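Replicative DNA helicase (Helicobacter pylori, PDB 3GXV) unwinds duplex DNA at the replication fork as a hexameric, ATP-driven DnaB-family helicase, and interacts with the primase that lays down primers. Local coordinates at the interface of chains A and B. Numbering follows the deposited sequence. Chains: chain A/B, Replicative DNA helicase.

The interface of chains A and B. Residues chain A 7, 11, 41; chain B 63, 65-66, 69.
At the edge of the B:Phe66 ring, in its plane, stands CE1 of A:Tyr41, though the two rings are modelled too close for their exact spacing to be relied on. One face of the same ring carries the amide nitrogen ND2 of B:Asn65, 3.3 Å above the plane and over its centre. The contact joins two copies of the DnaB helicase N-terminal domain, a pairing that may not be that of the working hexamer: helix 3-23 and a loop tyrosine of chain A meet helix 64-69 of chain B and the aspartate just before it. With CG anti to the backbone N (chi1 167°), B:Asn65 turns its amide towards chain A. Its ND2 donates almost straight to the phenol OH of A:Tyr41 at 3.2 Å. The same ND2 reaches OE1 of A:Gln11 at 3.0 Å, tilted 32° from the carbonyl plane. NE2 of B:Gln69 lies in that plane as a second donor to OE1, the two glutamine amides nearly coplanar, but B:Gln69 is poorly ordered and this bond less certain. The tyrosine OH donates to carboxylate OD2 of B:Asp63 at 2.6 Å, arriving from above the carboxylate plane. OD1 accepts the backbone N of B:Phe66 at 2.9 Å, an N-cap bond that helps fix the carboxylate's rotation. Beside these bonds, CB of A:Leu7 packs on CB of B:Asn65 at 3.5 Å. CD1 of A:Leu7 reaches the carboxylate carbon CG of B:Asp63 at 3.7 Å.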
loop_
_atom_site.group_PDB
_atom_site.type_symbol
_atom_site.label_atom_id
_atom_site.label_comp_id
_atom_site.label_asym_id
_atom_site.label_seq_id
_atom_site.Cartn_x
_atom_site.Cartn_y
_atom_site.Cartn_z
ATOM N N LEU A 7 -5.113 -6.061 8.020
ATOM C CA LEU A 7 -5.123 -5.829 6.588
ATOM C C LEU A 7 -5.736 -7.025 5.891
ATOM O O LEU A 7 -6.450 -6.879 4.889
ATOM C CB LEU A 7 -3.697 -5.594 6.093
ATOM C CG LEU A 7 -2.933 -4.480 6.822
ATOM C CD1 LEU A 7 -1.517 -4.360 6.263
ATOM C CD2 LEU A 7 -3.680 -3.177 6.662
ATOM N N GLN A 11 -9.380 -7.214 3.724
ATOM C CA GLN A 11 -9.472 -7.874 2.429
ATOM C C GLN A 11 -10.592 -8.908 2.427
ATOM O O GLN A 11 -11.360 -9.016 1.472
ATOM C CB GLN A 11 -8.156 -8.562 2.084
ATOM C CG GLN A 11 -7.732 -8.329 0.651
ATOM C CD GLN A 11 -6.627 -9.254 0.216
ATOM O OE1 GLN A 11 -5.638 -9.440 0.930
ATOM N NE2 GLN A 11 -6.779 -9.836 -0.965
ATOM N N TYR A 41 -9.860 -1.304 -0.408
ATOM C CA TYR A 41 -8.470 -1.592 -0.084
ATOM C C TYR A 41 -7.767 -2.395 -1.179
ATOM O O TYR A 41 -6.708 -1.994 -1.683
ATOM C CB TYR A 41 -8.448 -2.364 1.237
ATOM C CG TYR A 41 -7.117 -2.959 1.630
ATOM C CD1 TYR A 41 -5.963 -2.171 1.709
ATOM C CD2 TYR A 41 -7.018 -4.314 1.965
ATOM C CE1 TYR A 41 -4.751 -2.720 2.120
ATOM C CE2 TYR A 41 -5.816 -4.869 2.379
ATOM C CZ TYR A 41 -4.691 -4.069 2.450
ATOM O OH TYR A 41 -3.521 -4.630 2.867
ATOM N N ASP B 63 2.211 -3.203 1.560
ATOM C CA ASP B 63 2.081 -3.302 3.004
ATOM C C ASP B 63 2.436 -4.699 3.489
ATOM O O ASP B 63 2.787 -5.572 2.693
ATOM C CB ASP B 63 0.655 -2.918 3.442
ATOM C CG ASP B 63 -0.430 -3.753 2.757
ATOM O OD1 ASP B 63 -0.307 -4.992 2.747
ATOM O OD2 ASP B 63 -1.417 -3.167 2.252
ATOM N N ASN B 65 0.573 -7.093 4.579
ATOM C CA ASN B 65 -0.313 -8.089 3.966
ATOM C C ASN B 65 0.133 -8.507 2.573
ATOM O O ASN B 65 0.505 -9.649 2.358
ATOM C CB ASN B 65 -1.762 -7.565 3.916
ATOM C CG ASN B 65 -2.669 -8.399 3.009
ATOM O OD1 ASN B 65 -2.512 -9.611 2.901
ATOM N ND2 ASN B 65 -3.635 -7.745 2.369
ATOM N N PHE B 66 0.117 -7.583 1.626
ATOM C CA PHE B 66 0.496 -7.926 0.266
ATOM C C PHE B 66 1.946 -8.323 0.022
ATOM O O PHE B 66 2.233 -9.071 -0.916
ATOM C CB PHE B 66 0.086 -6.793 -0.649
ATOM C CG PHE B 66 -1.400 -6.583 -0.686
ATOM C CD1 PHE B 66 -2.229 -7.525 -1.283
ATOM C CD2 PHE B 66 -1.975 -5.470 -0.078
ATOM C CE1 PHE B 66 -3.600 -7.367 -1.277
ATOM C CE2 PHE B 66 -3.347 -5.305 -0.069
ATOM C CZ PHE B 66 -4.164 -6.255 -0.668
ATOM N N GLN B 69 1.877 -11.817 0.700
ATOM C CA GLN B 69 1.052 -12.535 -0.258
ATOM C C GLN B 69 1.793 -12.661 -1.587
ATOM O O GLN B 69 1.710 -13.685 -2.252
ATOM C CB GLN B 69 -0.280 -11.808 -0.490
ATOM C CG GLN B 69 -1.355 -12.091 0.546
ATOM C CD GLN B 69 -2.732 -11.613 0.098
ATOM O OE1 GLN B 69 -3.196 -11.964 -0.986
ATOM N NE2 GLN B 69 -3.392 -10.819 0.933
#